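Local coordinates for putative uronate isomerase (Thermotoga maritima, PDB 4NAR), which may act as a lactate racemase-like enzyme or sugar-acid isomerase, although its own reaction has not been established, at residues 267-271 with 296-300; 273-279 with 411-417; 98-102 with 168-173; 30-36 with 63-69; 42-48 with 231-236. All coordinates share one frame; numbering follows the deposited sequence.

Contact 1: 267-271 with 296-300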
# COMPACT_ATOMS: atom_id res chain seq x y z
N PRO A 267 25.91 -4.20 -7.72
CA PRO A 267 24.87 -5.13 -7.25
C PRO A 267 25.18 -5.62 -5.83
O PRO A 267 26.35 -5.78 -5.47
CB PRO A 267 24.99 -6.30 -8.24
CG PRO A 267 25.50 -5.64 -9.52
CD PRO A 267 26.45 -4.58 -9.04
N LEU A 268 24.14 -5.84 -5.02
CA LEU A 268 24.34 -6.26 -3.64
C LEU A 268 24.38 -7.78 -3.50
O LEU A 268 23.60 -8.48 -4.14
CB LEU A 268 23.24 -5.70 -2.73
CG LEU A 268 23.13 -4.18 -2.60
CD1 LEU A 268 21.97 -3.83 -1.66
CD2 LEU A 268 24.45 -3.58 -2.12
N ARG A 269 25.28 -8.28 -2.65
CA ARG A 269 25.29 -9.71 -2.35
C ARG A 269 24.46 -9.98 -1.09
O ARG A 269 23.89 -11.06 -0.92
CB ARG A 269 26.73 -10.24 -2.23
CG ARG A 269 26.99 -11.07 -0.97
CD ARG A 269 27.93 -12.26 -1.23
NE ARG A 269 27.40 -13.20 -2.22
CZ ARG A 269 26.42 -14.09 -2.00
NH1 ARG A 269 25.81 -14.16 -0.82
NH2 ARG A 269 26.04 -14.90 -2.98
N ARG A 270 24.37 -8.97 -0.23
CA ARG A 270 23.60 -9.08 1.00
C ARG A 270 22.90 -7.75 1.29
O ARG A 270 23.52 -6.68 1.24
CB ARG A 270 24.50 -9.44 2.19
CG ARG A 270 24.56 -10.92 2.53
CD ARG A 270 25.99 -11.41 2.80
NE ARG A 270 26.66 -10.66 3.87
CZ ARG A 270 26.66 -11.01 5.15
NH1 ARG A 270 26.02 -12.11 5.55
NH2 ARG A 270 27.30 -10.27 6.04
N ALA A 271 21.60 -7.83 1.57
CA ALA A 271 20.84 -6.66 2.00
C ALA A 271 19.99 -7.05 3.20
O ALA A 271 19.21 -8.02 3.13
CB ALA A 271 19.95 -6.13 0.87
N GLY A 296 19.48 -5.65 -11.68
CA GLY A 296 20.85 -5.29 -11.35
C GLY A 296 21.08 -4.90 -9.89
O GLY A 296 22.24 -4.78 -9.46
N VAL A 297 20.00 -4.68 -9.13
CA VAL A 297 20.17 -4.26 -7.73
C VAL A 297 20.72 -5.38 -6.85
O VAL A 297 21.65 -5.18 -6.05
CB VAL A 297 18.89 -3.61 -7.14
CG1 VAL A 297 19.05 -3.38 -5.65
CG2 VAL A 297 18.63 -2.27 -7.81
N MSE A 298 20.18 -6.58 -7.01
CA MSE A 298 20.69 -7.73 -6.28
C MSE A 298 21.61 -8.56 -7.18
O MSE A 298 21.31 -8.76 -8.36
CB MSE A 298 19.53 -8.60 -5.78
CG MSE A 298 18.61 -7.90 -4.83
SE MSE A 298 19.53 -7.58 -3.16
CE MSE A 298 19.46 -5.68 -3.21
N ALA A 299 22.73 -9.01 -6.64
CA ALA A 299 23.58 -9.96 -7.36
C ALA A 299 22.84 -11.30 -7.47
O ALA A 299 22.10 -11.67 -6.54
CB ALA A 299 24.91 -10.15 -6.64
N LYS A 300 23.00 -12.00 -8.59
CA LYS A 300 22.49 -13.37 -8.71
C LYS A 300 23.02 -14.18 -7.51
O LYS A 300 24.22 -14.15 -7.20
CB LYS A 300 22.89 -13.99 -10.06
CG LYS A 300 22.94 -15.53 -10.12
CD LYS A 300 21.56 -16.22 -10.17
CE LYS A 300 21.26 -16.81 -11.55
NZ LYS A 300 20.90 -15.77 -12.57

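Contact 2: 273-279 with 411-417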
# COMPACT_ATOMS: atom_id res chain seq x y z
N GLN A 273 17.01 -5.75 5.29
CA GLN A 273 15.93 -4.79 5.40
C GLN A 273 15.48 -4.69 6.87
O GLN A 273 14.84 -5.61 7.40
CB GLN A 273 14.77 -5.17 4.47
CG GLN A 273 15.07 -4.90 3.00
CD GLN A 273 14.89 -3.44 2.60
OE1 GLN A 273 14.96 -2.53 3.44
NE2 GLN A 273 14.67 -3.20 1.30
N VAL A 274 15.82 -3.59 7.52
CA VAL A 274 15.54 -3.43 8.95
C VAL A 274 14.10 -2.93 9.16
O VAL A 274 13.83 -1.73 9.06
CB VAL A 274 16.57 -2.47 9.58
CG1 VAL A 274 16.31 -2.27 11.07
CG2 VAL A 274 17.99 -2.97 9.30
N ILE A 275 13.18 -3.84 9.46
CA ILE A 275 11.74 -3.53 9.43
C ILE A 275 11.20 -2.96 10.74
O ILE A 275 11.44 -3.52 11.82
CB ILE A 275 10.89 -4.79 9.06
CG1 ILE A 275 11.39 -5.45 7.78
CG2 ILE A 275 9.41 -4.43 8.92
CD1 ILE A 275 11.54 -4.50 6.61
N GLY A 276 10.45 -1.86 10.64
CA GLY A 276 9.84 -1.24 11.81
C GLY A 276 8.58 -1.93 12.31
O GLY A 276 8.00 -2.78 11.61
N GLU A 277 8.17 -1.56 13.53
CA GLU A 277 6.96 -2.05 14.19
C GLU A 277 5.70 -1.95 13.31
O GLU A 277 4.77 -2.75 13.46
CB GLU A 277 6.75 -1.25 15.49
CG GLU A 277 5.89 -1.93 16.58
CD GLU A 277 4.61 -1.15 16.94
OE1 GLU A 277 3.50 -1.66 16.65
OE2 GLU A 277 4.72 -0.05 17.53
N GLU A 278 5.68 -0.97 12.40
CA GLU A 278 4.50 -0.69 11.58
C GLU A 278 4.15 -1.84 10.62
O GLU A 278 2.99 -2.02 10.24
CB GLU A 278 4.68 0.61 10.78
CG GLU A 278 5.76 0.54 9.71
CD GLU A 278 7.11 1.05 10.20
OE1 GLU A 278 7.32 1.15 11.44
OE2 GLU A 278 7.97 1.37 9.33
N TYR A 279 5.16 -2.61 10.21
CA TYR A 279 4.90 -3.77 9.37
C TYR A 279 4.68 -5.00 10.26
O TYR A 279 5.60 -5.54 10.87
CB TYR A 279 6.01 -3.98 8.34
CG TYR A 279 6.13 -2.82 7.36
CD1 TYR A 279 5.00 -2.12 6.93
CD2 TYR A 279 7.37 -2.42 6.87
CE1 TYR A 279 5.11 -1.06 6.03
CE2 TYR A 279 7.49 -1.37 5.97
CZ TYR A 279 6.36 -0.69 5.56
OH TYR A 279 6.47 0.36 4.67
N TRP A 411 22.94 -2.46 5.18
CA TRP A 411 22.04 -2.42 6.32
C TRP A 411 21.09 -1.26 6.06
O TRP A 411 21.46 -0.09 6.18
CB TRP A 411 22.86 -2.19 7.59
CG TRP A 411 22.14 -2.32 8.89
CD1 TRP A 411 21.64 -1.30 9.66
CD2 TRP A 411 21.87 -3.53 9.62
NE1 TRP A 411 21.07 -1.80 10.81
CE2 TRP A 411 21.20 -3.17 10.81
CE3 TRP A 411 22.12 -4.89 9.38
CZ2 TRP A 411 20.78 -4.11 11.75
CZ3 TRP A 411 21.71 -5.82 10.31
CH2 TRP A 411 21.04 -5.43 11.48
N ILE A 412 19.86 -1.60 5.67
CA ILE A 412 18.88 -0.62 5.22
C ILE A 412 17.93 -0.21 6.34
O ILE A 412 17.13 -1.03 6.80
CB ILE A 412 18.04 -1.17 4.04
CG1 ILE A 412 18.97 -1.75 2.95
CG2 ILE A 412 17.12 -0.09 3.46
CD1 ILE A 412 18.21 -2.46 1.84
N VAL A 413 18.05 1.04 6.77
CA VAL A 413 17.15 1.64 7.77
C VAL A 413 16.68 2.98 7.24
O VAL A 413 17.50 3.80 6.84
CB VAL A 413 17.86 1.90 9.12
CG1 VAL A 413 16.89 2.55 10.12
CG2 VAL A 413 18.43 0.62 9.71
N PRO A 414 15.35 3.20 7.22
CA PRO A 414 14.32 2.22 7.58
C PRO A 414 13.99 1.27 6.42
O PRO A 414 13.98 1.65 5.24
CB PRO A 414 13.10 3.10 7.90
CG PRO A 414 13.28 4.30 6.98
CD PRO A 414 14.78 4.53 6.90
N GLY A 415 13.72 0.02 6.77
CA GLY A 415 13.56 -1.00 5.75
C GLY A 415 12.25 -0.95 4.99
O GLY A 415 11.19 -0.61 5.54
N GLY A 416 12.33 -1.30 3.71
CA GLY A 416 11.16 -1.41 2.87
C GLY A 416 10.55 -0.09 2.45
O GLY A 416 9.45 -0.06 1.89
N LYS A 417 11.25 1.01 2.72
CA LYS A 417 10.72 2.34 2.41
C LYS A 417 11.20 2.84 1.04
O LYS A 417 10.39 3.08 0.15
CB LYS A 417 11.08 3.34 3.52
CG LYS A 417 10.48 3.02 4.91
CD LYS A 417 8.95 2.95 4.84
CE LYS A 417 8.37 2.29 6.10
NZ LYS A 417 8.50 3.09 7.34
O HOH W 1 10.57 -0.49 8.43
O HOH W 2 7.07 2.27 2.13

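Contact 3: 98-102 with 168-173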
# COMPACT_ATOMS: atom_id res chain seq x y z
N ASN A 98 -13.75 1.33 11.25
CA ASN A 98 -12.92 0.44 10.47
C ASN A 98 -13.64 0.12 9.15
O ASN A 98 -14.88 0.20 9.05
CB ASN A 98 -12.61 -0.86 11.23
CG ASN A 98 -11.43 -0.71 12.17
OD1 ASN A 98 -10.27 -0.71 11.74
ND2 ASN A 98 -11.72 -0.59 13.46
N HIS A 99 -12.84 -0.21 8.13
CA HIS A 99 -13.38 -0.73 6.87
C HIS A 99 -13.69 -2.22 7.09
O HIS A 99 -13.11 -2.83 7.98
CB HIS A 99 -12.37 -0.51 5.73
CG HIS A 99 -12.83 -1.06 4.41
ND1 HIS A 99 -14.11 -0.93 3.95
CD2 HIS A 99 -12.13 -1.72 3.44
CE1 HIS A 99 -14.21 -1.51 2.76
NE2 HIS A 99 -13.03 -1.99 2.43
N GLU A 100 -14.62 -2.78 6.32
CA GLU A 100 -14.97 -4.20 6.40
C GLU A 100 -14.85 -4.85 5.02
O GLU A 100 -15.84 -5.19 4.38
CB GLU A 100 -16.38 -4.39 6.94
CG GLU A 100 -16.63 -3.70 8.26
CD GLU A 100 -18.11 -3.48 8.52
OE1 GLU A 100 -18.76 -4.45 9.01
OE2 GLU A 100 -18.62 -2.36 8.21
N PHE A 101 -13.60 -5.00 4.59
CA PHE A 101 -13.22 -5.42 3.25
C PHE A 101 -13.96 -6.70 2.84
O PHE A 101 -14.38 -6.87 1.68
CB PHE A 101 -11.70 -5.66 3.25
CG PHE A 101 -11.11 -5.89 1.89
CD1 PHE A 101 -11.13 -7.16 1.32
CD2 PHE A 101 -10.50 -4.86 1.20
CE1 PHE A 101 -10.57 -7.39 0.06
CE2 PHE A 101 -9.93 -5.08 -0.04
CZ PHE A 101 -9.97 -6.35 -0.62
N PHE A 102 -14.10 -7.61 3.81
CA PHE A 102 -14.60 -8.95 3.51
C PHE A 102 -16.07 -9.08 3.83
O PHE A 102 -16.60 -10.19 3.80
CB PHE A 102 -13.82 -9.99 4.32
CG PHE A 102 -12.34 -10.01 4.04
CD1 PHE A 102 -11.82 -10.75 2.98
CD2 PHE A 102 -11.47 -9.28 4.86
CE1 PHE A 102 -10.43 -10.76 2.73
CE2 PHE A 102 -10.08 -9.28 4.61
CZ PHE A 102 -9.56 -10.02 3.55
N PRO A 168 -6.99 -0.16 -3.31
CA PRO A 168 -7.78 -1.11 -2.51
C PRO A 168 -8.33 -0.59 -1.18
O PRO A 168 -9.09 -1.32 -0.53
CB PRO A 168 -6.76 -2.21 -2.18
CG PRO A 168 -5.45 -1.44 -2.05
CD PRO A 168 -5.53 -0.40 -3.16
N GLY A 169 -7.94 0.63 -0.79
CA GLY A 169 -8.20 1.16 0.54
C GLY A 169 -9.53 0.84 1.21
O GLY A 169 -9.57 0.37 2.37
N ILE A 170 -10.62 1.09 0.50
CA ILE A 170 -11.95 0.88 1.07
C ILE A 170 -12.82 0.11 0.09
O ILE A 170 -14.04 0.34 -0.02
CB ILE A 170 -12.61 2.22 1.42
CG1 ILE A 170 -12.67 3.10 0.16
CG2 ILE A 170 -11.85 2.92 2.56
CD1 ILE A 170 -13.29 4.44 0.36
N ALA A 171 -12.19 -0.82 -0.61
CA ALA A 171 -12.86 -1.58 -1.65
C ALA A 171 -13.08 -3.03 -1.18
O ALA A 171 -13.30 -3.30 0.03
CB ALA A 171 -12.06 -1.54 -2.94
N SER A 172 -13.00 -3.96 -2.12
CA SER A 172 -13.19 -5.35 -1.79
C SER A 172 -12.53 -6.27 -2.81
O SER A 172 -11.85 -5.83 -3.74
CB SER A 172 -14.68 -5.67 -1.64
OG SER A 172 -15.44 -5.16 -2.73
N THR A 173 -12.80 -7.56 -2.62
CA THR A 173 -12.03 -8.65 -3.18
C THR A 173 -11.87 -8.66 -4.70
O THR A 173 -10.75 -8.80 -5.20
CB THR A 173 -12.64 -9.98 -2.73
OG1 THR A 173 -12.48 -10.08 -1.32
CG2 THR A 173 -11.94 -11.15 -3.39
O HOH W 3 -14.28 -8.56 -0.47

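Contact 4: 30-36 with 63-69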
# COMPACT_ATOMS: atom_id res chain seq x y z
N LYS A 30 -22.02 20.16 8.36
CA LYS A 30 -22.47 19.54 9.60
C LYS A 30 -21.89 18.13 9.69
O LYS A 30 -21.33 17.77 10.72
CB LYS A 30 -24.00 19.58 9.76
CG LYS A 30 -24.77 19.68 8.46
CD LYS A 30 -26.24 20.03 8.69
CE LYS A 30 -27.05 18.83 9.20
NZ LYS A 30 -28.35 18.68 8.47
N LYS A 31 -21.99 17.37 8.60
CA LYS A 31 -21.50 15.99 8.52
C LYS A 31 -20.32 15.87 7.54
O LYS A 31 -20.45 16.19 6.34
CB LYS A 31 -22.63 15.06 8.06
CG LYS A 31 -23.32 14.24 9.15
CD LYS A 31 -23.25 12.76 8.76
CE LYS A 31 -24.52 11.99 9.11
NZ LYS A 31 -24.39 10.57 8.63
N VAL A 32 -19.19 15.37 8.03
CA VAL A 32 -17.97 15.24 7.25
C VAL A 32 -17.38 13.82 7.40
O VAL A 32 -17.54 13.19 8.44
CB VAL A 32 -16.94 16.30 7.73
CG1 VAL A 32 -15.54 15.73 7.89
CG2 VAL A 32 -16.95 17.51 6.82
N LEU A 33 -16.72 13.32 6.35
CA LEU A 33 -16.04 12.03 6.43
C LEU A 33 -14.56 12.18 6.09
O LEU A 33 -14.20 12.79 5.07
CB LEU A 33 -16.68 11.01 5.47
CG LEU A 33 -16.03 9.61 5.35
CD1 LEU A 33 -16.05 8.87 6.69
CD2 LEU A 33 -16.71 8.77 4.28
N VAL A 34 -13.71 11.63 6.95
CA VAL A 34 -12.28 11.61 6.68
C VAL A 34 -11.80 10.18 6.49
O VAL A 34 -11.83 9.36 7.42
CB VAL A 34 -11.44 12.32 7.79
CG1 VAL A 34 -9.94 12.21 7.50
CG2 VAL A 34 -11.86 13.78 7.92
N VAL A 35 -11.36 9.89 5.26
CA VAL A 35 -10.77 8.61 4.91
C VAL A 35 -9.24 8.74 5.04
O VAL A 35 -8.65 9.66 4.46
CB VAL A 35 -11.20 8.16 3.48
CG1 VAL A 35 -10.57 6.83 3.12
CG2 VAL A 35 -12.73 8.06 3.38
N HIS A 36 -8.62 7.85 5.82
CA HIS A 36 -7.20 7.97 6.17
C HIS A 36 -6.47 6.64 6.02
O HIS A 36 -7.10 5.58 5.93
CB HIS A 36 -7.04 8.47 7.62
CG HIS A 36 -7.75 7.61 8.63
ND1 HIS A 36 -7.18 6.50 9.21
CD2 HIS A 36 -9.01 7.70 9.14
CE1 HIS A 36 -8.05 5.94 10.04
NE2 HIS A 36 -9.16 6.65 10.02
N GLU A 63 -20.74 16.59 12.88
CA GLU A 63 -20.34 15.19 12.87
C GLU A 63 -19.06 14.94 12.07
O GLU A 63 -18.99 15.23 10.87
CB GLU A 63 -21.47 14.35 12.32
CG GLU A 63 -21.94 13.30 13.26
CD GLU A 63 -23.42 13.03 13.12
OE1 GLU A 63 -23.79 11.93 12.66
OE2 GLU A 63 -24.21 13.93 13.49
N PHE A 64 -18.07 14.37 12.74
CA PHE A 64 -16.77 14.13 12.15
C PHE A 64 -16.54 12.62 12.16
O PHE A 64 -16.17 12.03 13.19
CB PHE A 64 -15.70 14.84 12.99
CG PHE A 64 -14.33 14.82 12.38
CD1 PHE A 64 -13.41 13.82 12.72
CD2 PHE A 64 -13.94 15.81 11.47
CE1 PHE A 64 -12.12 13.82 12.16
CE2 PHE A 64 -12.66 15.81 10.90
CZ PHE A 64 -11.75 14.83 11.24
N HIS A 65 -16.82 11.98 11.03
CA HIS A 65 -16.65 10.55 10.89
C HIS A 65 -15.30 10.23 10.23
O HIS A 65 -14.83 10.97 9.37
CB HIS A 65 -17.79 9.97 10.07
CG HIS A 65 -19.12 10.01 10.77
ND1 HIS A 65 -19.69 8.89 11.33
CD2 HIS A 65 -19.98 11.02 10.99
CE1 HIS A 65 -20.85 9.21 11.87
NE2 HIS A 65 -21.06 10.50 11.68
N THR A 66 -14.67 9.12 10.64
CA THR A 66 -13.45 8.70 9.97
C THR A 66 -13.53 7.26 9.48
O THR A 66 -14.28 6.45 10.05
CB THR A 66 -12.18 8.91 10.84
OG1 THR A 66 -11.81 7.68 11.49
CG2 THR A 66 -12.40 10.06 11.85
N LEU A 67 -12.78 6.96 8.42
CA LEU A 67 -12.79 5.63 7.82
C LEU A 67 -11.35 5.22 7.58
O LEU A 67 -10.57 5.92 6.91
CB LEU A 67 -13.55 5.62 6.48
CG LEU A 67 -14.41 4.41 6.04
CD1 LEU A 67 -14.50 4.38 4.53
CD2 LEU A 67 -13.94 3.06 6.58
N ASN A 68 -10.99 4.08 8.16
CA ASN A 68 -9.68 3.51 8.00
C ASN A 68 -9.59 2.81 6.65
O ASN A 68 -10.24 1.78 6.44
CB ASN A 68 -9.42 2.50 9.12
CG ASN A 68 -8.04 1.88 9.02
OD1 ASN A 68 -7.03 2.58 9.10
ND2 ASN A 68 -8.00 0.56 8.84
N ALA A 69 -8.79 3.36 5.74
CA ALA A 69 -8.56 2.71 4.44
C ALA A 69 -7.65 1.49 4.62
O ALA A 69 -6.45 1.55 4.32
CB ALA A 69 -7.95 3.69 3.44

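Contact 5: 42-48 with 231-236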
# COMPACT_ATOMS: atom_id res chain seq x y z
N VAL A 42 3.44 5.15 8.02
CA VAL A 42 4.07 6.18 8.85
C VAL A 42 4.17 7.47 8.02
O VAL A 42 4.96 7.57 7.07
CB VAL A 42 5.45 5.72 9.38
CG1 VAL A 42 5.96 6.67 10.49
CG2 VAL A 42 5.35 4.29 9.93
N ASP A 43 3.35 8.46 8.39
CA ASP A 43 3.22 9.69 7.63
C ASP A 43 2.83 10.83 8.56
O ASP A 43 2.89 10.66 9.79
CB ASP A 43 2.19 9.53 6.49
CG ASP A 43 0.79 9.07 6.99
OD1 ASP A 43 0.30 9.54 8.06
OD2 ASP A 43 0.17 8.24 6.28
N PHE A 44 2.42 11.97 8.01
CA PHE A 44 2.03 13.09 8.87
C PHE A 44 0.51 13.38 8.92
O PHE A 44 0.08 14.53 9.14
CB PHE A 44 2.87 14.36 8.58
CG PHE A 44 2.79 14.84 7.16
CD1 PHE A 44 1.95 15.89 6.80
CD2 PHE A 44 3.57 14.26 6.17
CE1 PHE A 44 1.89 16.35 5.48
CE2 PHE A 44 3.51 14.71 4.85
CZ PHE A 44 2.68 15.75 4.51
N THR A 45 -0.28 12.32 8.74
CA THR A 45 -1.74 12.42 8.85
C THR A 45 -2.18 13.24 10.07
O THR A 45 -3.03 14.13 9.95
CB THR A 45 -2.41 11.05 8.97
OG1 THR A 45 -2.12 10.25 7.81
CG2 THR A 45 -3.92 11.22 9.14
N HIS A 46 -1.57 12.94 11.21
CA HIS A 46 -1.93 13.59 12.47
C HIS A 46 -1.91 15.12 12.41
O HIS A 46 -2.76 15.77 13.01
CB HIS A 46 -1.08 13.05 13.64
CG HIS A 46 0.37 13.42 13.57
ND1 HIS A 46 0.97 14.24 14.49
CD2 HIS A 46 1.35 13.04 12.70
CE1 HIS A 46 2.26 14.38 14.19
NE2 HIS A 46 2.51 13.66 13.11
N LEU A 47 -0.95 15.68 11.66
CA LEU A 47 -0.89 17.13 11.45
C LEU A 47 -2.04 17.60 10.56
O LEU A 47 -2.52 18.72 10.71
CB LEU A 47 0.45 17.55 10.82
CG LEU A 47 1.78 17.42 11.58
CD1 LEU A 47 2.95 17.84 10.67
CD2 LEU A 47 1.80 18.23 12.87
N VAL A 48 -2.46 16.76 9.63
CA VAL A 48 -3.52 17.16 8.70
C VAL A 48 -4.90 16.99 9.34
O VAL A 48 -5.72 17.93 9.37
CB VAL A 48 -3.47 16.33 7.40
CG1 VAL A 48 -4.52 16.81 6.39
CG2 VAL A 48 -2.08 16.39 6.80
N VAL A 231 9.53 11.33 10.37
CA VAL A 231 8.88 11.70 9.12
C VAL A 231 9.12 13.19 8.86
O VAL A 231 8.78 14.04 9.69
CB VAL A 231 7.36 11.37 9.15
CG1 VAL A 231 6.61 12.09 8.03
CG2 VAL A 231 7.14 9.86 9.09
N ILE A 232 9.70 13.50 7.70
CA ILE A 232 9.89 14.87 7.26
C ILE A 232 8.85 15.17 6.19
O ILE A 232 8.99 14.71 5.05
CB ILE A 232 11.30 15.09 6.65
CG1 ILE A 232 12.38 14.56 7.59
CG2 ILE A 232 11.55 16.57 6.34
CD1 ILE A 232 13.15 13.41 7.02
N PRO A 233 7.80 15.92 6.55
CA PRO A 233 6.80 16.30 5.55
C PRO A 233 7.46 17.15 4.46
O PRO A 233 8.33 17.97 4.76
CB PRO A 233 5.80 17.16 6.34
CG PRO A 233 5.96 16.73 7.77
CD PRO A 233 7.43 16.35 7.92
N ARG A 234 7.06 16.95 3.20
CA ARG A 234 7.70 17.66 2.10
C ARG A 234 6.68 18.33 1.17
O ARG A 234 7.01 19.31 0.49
CB ARG A 234 8.57 16.69 1.32
CG ARG A 234 9.76 16.15 2.13
CD ARG A 234 10.78 17.27 2.49
NE ARG A 234 11.05 18.11 1.32
CZ ARG A 234 11.98 17.84 0.41
NH1 ARG A 234 12.76 16.77 0.56
NH2 ARG A 234 12.14 18.64 -0.65
N ALA A 235 5.46 17.80 1.13
CA ALA A 235 4.40 18.39 0.31
C ALA A 235 3.02 17.86 0.68
O ALA A 235 2.88 16.70 1.07
CB ALA A 235 4.65 18.14 -1.18
N LEU A 236 2.03 18.72 0.53
CA LEU A 236 0.63 18.36 0.70
C LEU A 236 -0.12 18.93 -0.51
O LEU A 236 -0.33 20.14 -0.60
CB LEU A 236 0.08 18.96 2.00
CG LEU A 236 -0.96 18.16 2.81
CD1 LEU A 236 -2.00 19.10 3.46
CD2 LEU A 236 -1.65 17.07 1.99

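Contact 1: 267-271 with 296-300
The terminal methyl CE of selenomethionine Met298 is the main bump of this contact, and it settles into the hollow between Leu268 and Ala271. It lies 3.5 Å from Leu268 CD1 and 4.1 Å from Ala271 CB. Met298 gets there by bending: CG stands anti to its carbonyl carbon (chi1 -62°), and the chain then folds again at chi2 and chi3, which brings the methyl back toward residues 267-271. Two smaller fits flank it. The ring of Pro267 rests on a carbonyl, with CB 3.4 Å from Gly296 O, and Ala299 CB presses against the Leu268 carbonyl at 3.3 Å from its O. Between these fits the backbones pair in parallel: Leu268 N donates to Val297 O (2.8 Å), and Ala299 N donates to Leu268 O (2.7 Å). The pairing is brief: one segment turns a corner at Arg269 and the other at Lys300. Beyond Arg269, strand 268-274 runs between strands 302-308 and 409-412, while Leu292 and Ile304 pack on Met298 from outside the two segments.

Contact 2: 273-279 with 411-417
Gln273 starts the contact beside Ile412, its parallel partner. Its side chain doubles back at chi2 (-80°) so that OE1 accepts from Gly416 N at 2.9 Å, the donor standing above the amide plane, while Ile412 CD1 packs against CD. Val274 is gripped through its backbone: N donates to Ile412 O and O accepts from Gly415 N. Its CG2 sits over one face of the Trp411 indole in a CH-pi contact, 3.7 Å from the centroid of the five-membered ring, and CB meets Val413 CG2. Ile275 CD1 touches Gly415, where a side chain would collide with the backbone of Gln273 and Val274. Water joins Gly276 N to Gly415 O. Within the type I turn from Gly276 to Tyr279, Glu278 offers OE2 to Lys417 NZ, a 2.7 Å salt bridge met from the anti side of the carboxylate and tilted 32° out of its plane; Lys417 CE lies 3.1 Å from Tyr279 OH. Glu227 is a second partner for Lys417, so two carboxylates share one ammonium, which would probably keep Lys417 charged and its end fixed.

Contact 3: 98-102 with 168-173
The imidazole of His99 lies against the backbone at Ile170, whose CA sits over one face of the ring in a CH-pi contact, 3.5 Å from the centroid. On the opposite face the backbone N of Phe101 stands above the ring centre, so the imidazole is sandwiched between its own segment and residues 168-173. At its edge NE2 donates to Ala171 O at 2.7 Å. That oxygen lies almost exactly in the ring plane, and the nitrogen approaches in the carbonyl plane, on a lone pair. With CG anti to the backbone N (chi1 178°), the ring reaches out to the Ala171 carbonyl.

Phe101 makes the second overlap. Ser172 CA lies over one face of its phenyl ring, 3.7 Å from the centroid, while Pro168 O comes to the ring edge and Thr173 OG1 is 3.6 Å from CE1. A water ties the end of the contact together: it donates to Phe101 O (2.7 Å) and accepts from the backbone N of Thr173, the first residue of helix 173-186. Ser172 occupies the N-cap position of that helix, yet its hydroxyl bonds instead to Lys133 O.

Both ring nitrogens of His99 are engaged, ND1 with the Asn135 amide, which fixes the rotation of the imidazole. Backbone atoms of 168-173 supply the CH groups and carbonyl the rings meet, so the contact depends more on that loop's path than on its side chains.

Contact 4: 30-36 with 63-69
Val34 CG2 packs 3.5 Å from Phe64 CZ, and Val32 CG1 lies 3.9 Å from CD2 of the same ring. On the other face of this parallel pair, Leu33 CD1 and Val35 CG2 both press on Leu67 CB. Alternating backbone bonds run the whole length, among them Val34 N to His65 O (2.7 Å) and Ala69 N to His36 O. At the carboxyl end His36, its CG placed between backbone N and carbonyl carbon (chi1 56°), lays its ring over Leu67 O and Asn68 CA, with NE2 3.2 Å from Thr66 OG1 in a hydrogen bond. Replacing His36 by alanine would probably leave the Thr66 hydroxyl without this partner and uncover the Leu67 carbonyl. At the other end His65 NE2 donates to Glu63 OE1 (3.2 Å) in its ring plane, while Lys31 turns its ammonium to Asp141. The two strands frame a beta-alpha-beta crossover through helix 45-58, whose Tyr53 meets the Phe64 ring edge-to-face; in the sheet, strands 144-150 and 94-97 flank the pair.

Contact 5: 42-48 with 231-236
Phe44 and Pro233 form the tight part of this contact. The proline lies over the phenyl face, its CB 3.6 Å from the ring centroid and only 11° off the normal, with CG 3.7 Å from Phe44 CG. Phe44 reaches it with its CG between backbone N and carbonyl carbon (chi1 58°), which turns the ring toward the strand. Around the rim, Ala235 O stands in the ring plane, 3.6 Å from CZ, and Val231 CG1 approaches at the edge. A glycine in place of Phe44 would probably open a gap beneath Pro233 and leave Leu236 without its aromatic neighbour.

Phe44 is the N-cap residue of helix 45-58, the connecting helix of a beta-alpha-beta unit, and the turn into the helix is an Asx turn: Asp43 OD1 accepts from Thr45 N (2.9 Å) and from Thr45 OG1, both on the same face of the carboxylate. Opposite, strand 231-240 carries a classic beta bulge, in which Arg234 and Ala235 both face Val224. At Arg234 and Ala235 CB therefore points away from residues 42-48, whereas at Pro233 and Leu236 it points toward them.

Packing is looser further along the helix, where Leu47 CD1 stays 4.3 Å from Pro233 CG, and Val48 CG2 is equally distant from Leu236 CD1. Val42 CG1 is close to Val231 CG2 (3.7 Å) but at the partly exposed start; Arg234 forms a salt bridge with Glu226 outside the segments.

Contacts 3 and 4 are buried and touch each other, His99 and Ile170 packing on Leu67; contacts 1, 2 and 5 are partly buried. Contacts 4 and 5 both reach the mixed sheet and share the unit 31-36, 45-58, 63-68, one pairing its strands and the other seating the start of its helix. Contacts 1 and 2 both use strand 268-274 of the parallel sheet and meet at Ala271 and Ile412. Chemistry follows place: backbone pairing rules contact 4, aromatic rings on loop backbone contact 3, and apolar packing contact 5. Contact 1, farthest from the chain's centre, combines brief parallel pairing with a selenomethionine methyl. Contact 2 adds a salt bridge and, through Glu278 against Val42, touches contact 5.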